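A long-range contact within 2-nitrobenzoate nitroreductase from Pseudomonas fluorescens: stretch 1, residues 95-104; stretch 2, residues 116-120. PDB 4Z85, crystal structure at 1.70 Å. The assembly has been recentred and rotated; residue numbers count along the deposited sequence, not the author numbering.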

# COMPACT_ATOMS: atom_id res chain seq x y z
N ARG A 95 -7.20 15.41 -10.86
CA ARG A 95 -6.91 16.84 -10.83
C ARG A 95 -5.43 17.17 -10.61
O ARG A 95 -4.94 18.21 -11.06
N ILE A 96 -4.71 16.30 -9.91
CA ILE A 96 -3.31 16.57 -9.65
C ILE A 96 -2.35 15.49 -10.15
O ILE A 96 -1.16 15.57 -9.88
N ALA A 97 -2.85 14.50 -10.89
CA ALA A 97 -2.01 13.37 -11.28
C ALA A 97 -0.78 13.76 -12.11
O ALA A 97 0.34 13.30 -11.84
N GLU A 98 -0.98 14.60 -13.13
CA GLU A 98 0.16 14.95 -13.98
C GLU A 98 1.26 15.69 -13.20
O GLU A 98 2.45 15.35 -13.31
N ARG A 99 0.86 16.68 -12.42
CA ARG A 99 1.82 17.44 -11.64
C ARG A 99 2.48 16.54 -10.60
O ARG A 99 3.67 16.66 -10.32
N MET A 100 1.71 15.62 -10.03
CA MET A 100 2.30 14.61 -9.16
C MET A 100 3.44 13.88 -9.85
O MET A 100 4.52 13.75 -9.28
N VAL A 101 3.21 13.40 -11.07
CA VAL A 101 4.26 12.69 -11.76
C VAL A 101 5.45 13.61 -12.04
O VAL A 101 6.61 13.19 -11.93
N LEU A 102 5.17 14.87 -12.38
CA LEU A 102 6.25 15.85 -12.61
C LEU A 102 7.11 16.05 -11.35
O LEU A 102 8.33 16.25 -11.44
N CYS A 103 6.49 15.96 -10.18
CA CYS A 103 7.22 16.08 -8.91
C CYS A 103 8.24 14.99 -8.69
O CYS A 103 9.18 15.16 -7.91
N GLY A 104 8.05 13.85 -9.35
CA GLY A 104 8.96 12.73 -9.20
C GLY A 104 10.20 12.88 -10.04
O GLY A 104 11.07 12.00 -10.05
N ALA A 116 8.06 24.53 -9.30
CA ALA A 116 8.48 24.11 -10.62
C ALA A 116 7.35 23.48 -11.43
O ALA A 116 7.32 23.60 -12.65
N VAL A 117 6.41 22.80 -10.76
CA VAL A 117 5.37 22.06 -11.47
C VAL A 117 4.00 22.75 -11.44
O VAL A 117 3.06 22.31 -12.11
N GLY A 118 3.87 23.83 -10.67
CA GLY A 118 2.64 24.59 -10.68
C GLY A 118 1.58 24.15 -9.69
O GLY A 118 0.38 24.21 -9.96
N PHE A 119 2.02 23.71 -8.52
CA PHE A 119 1.10 23.45 -7.43
C PHE A 119 0.91 24.71 -6.59
O PHE A 119 1.88 25.27 -6.09
N ASP A 120 -0.33 25.15 -6.42
CA ASP A 120 -0.61 26.16 -5.40
C ASP A 120 -0.72 25.48 -4.04
O ASP A 120 -1.07 24.29 -3.96

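A helical segment, residues 95-103 of a helix that begins earlier in the chain, packs one side against the end of a second helix and the turn that follows it, in a small, mostly apolar contact that buries 366 Å² and is tied by one arginine-to-carbonyl hydrogen bond. The backbones come nearest at Arg99 and Val117, whose CA atoms lie 5.8 Å apart. From the helix, Ile96, Arg99 and Leu102 direct their CA-to-CB bonds toward the other stretch, Cys103 lies sideways, and Ala97 and Met100 point away.

Phe119 contributes the largest covered area. Its CA-to-CB bond runs sideways, but with chi1 m (-87°) and chi2 at -43° the ring end comes nearer the helix. Arg99 CB sits over one face, 3.3 Å from Phe119 CZ, and Arg99 CD adds an off-centre CH-pi contact, 4.3 Å from the ring centroid. Ile96 (chi1 p, chi2 t) and Cys103 (chi1 m) meet the ring at its edge: Ile96 CB is 3.7 Å from Phe119 CE1, and Cys103 SG is 3.7 Å from Phe119 CE2. The ring thus reaches residues one and two helical turns apart. Met100 takes part through its backbone, its N lying 3.7 Å from Phe119 CZ, while its side chain leads elsewhere.

Val117 (chi1 m) points toward the helix and packs against Arg99, Leu102 and Cys103. Val117 CG1 lies 3.7 Å from Leu102 CB, and Val117 CG2 lies 3.8 Å from Cys103 SG and 4.1 Å from Arg99 CB. Leu102 has the m, t rotamer.

Arg99 joins the apolar and polar parts of the contact. In its m, t, m conformation the aliphatic stem passes the turn, with Arg99 CG 3.5 Å from Val117 O, and the guanidinium lies with Phe119 CD1 over one face and Gly118 O near its plane. That in-plane approach suits the hydrogen bond from Arg99 NH1 to Gly118 O (3.0 Å, 151°). Arg99 NH2 donates back to Arg95 O (3.0 Å), one turn earlier in its own helix, so the guanidinium is held from both stretches. A water extends the link: it accepts from Asp120 N at 3.3 Å and, weakly, from Arg99 NH1 at 3.4 Å.

Gly118 leaves helical geometry with positive phi (89°). At these backbone angles a CB would be jammed against the carbonyl O of Val117, which by itself calls for glycine.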

# COMPACT_ATOMS: atom_id res chain seq x y z
CB ARG A 95 -7.75 17.52 -9.75
CG ARG A 95 -7.64 19.04 -9.73
CD ARG A 95 -8.63 19.65 -8.74
NE ARG A 95 -10.01 19.50 -9.20
CZ ARG A 95 -10.89 18.65 -8.68
NH1 ARG A 95 -10.52 17.85 -7.69
NH2 ARG A 95 -12.12 18.58 -9.16
CB ILE A 96 -3.05 16.80 -8.15
CG1 ILE A 96 -3.34 15.53 -7.34
CG2 ILE A 96 -3.88 17.97 -7.65
CD1 ILE A 96 -2.81 15.63 -5.90
CB ALA A 97 -2.86 12.36 -12.06
CB GLU A 98 -0.29 15.82 -15.16
CG GLU A 98 0.86 16.20 -16.07
CD GLU A 98 1.52 15.00 -16.72
OE1 GLU A 98 2.75 14.86 -16.62
OE2 GLU A 98 0.78 14.19 -17.33
CB ARG A 99 1.14 18.65 -10.99
CG ARG A 99 0.77 19.73 -12.00
CD ARG A 99 -0.05 20.83 -11.35
NE ARG A 99 -1.42 20.42 -11.10
CZ ARG A 99 -2.30 21.14 -10.41
NH1 ARG A 99 -1.94 22.33 -9.90
NH2 ARG A 99 -3.53 20.68 -10.21
CB MET A 100 1.23 13.61 -8.70
CG MET A 100 1.76 12.49 -7.79
SD MET A 100 2.45 11.07 -8.67
CE MET A 100 1.00 10.48 -9.54
CB VAL A 101 3.74 12.05 -13.06
CG1 VAL A 101 4.88 11.51 -13.90
CG2 VAL A 101 2.74 10.95 -12.71
CB LEU A 102 5.68 17.19 -13.07
CG LEU A 102 4.96 17.15 -14.42
CD1 LEU A 102 4.45 18.51 -14.81
CD2 LEU A 102 5.88 16.57 -15.50
CB CYS A 103 6.25 16.09 -7.74
SG CYS A 103 5.39 17.60 -7.53
CB ALA A 116 9.65 23.13 -10.51
CB VAL A 117 5.21 20.61 -10.92
CG1 VAL A 117 6.58 19.95 -10.78
CG2 VAL A 117 4.46 20.61 -9.59
CB PHE A 119 1.63 22.33 -6.52
CG PHE A 119 1.26 20.94 -6.97
CD1 PHE A 119 -0.02 20.66 -7.43
CD2 PHE A 119 2.18 19.91 -6.91
CE1 PHE A 119 -0.37 19.36 -7.81
CE2 PHE A 119 1.85 18.62 -7.31
CZ PHE A 119 0.57 18.35 -7.75
CB ASP A 120 -1.87 26.95 -5.72
CG ASP A 120 -1.69 27.91 -6.90
OD1 ASP A 120 -0.65 28.61 -6.95
OD2 ASP A 120 -2.58 27.96 -7.77
O HOH W 1 -2.90 23.12 -6.74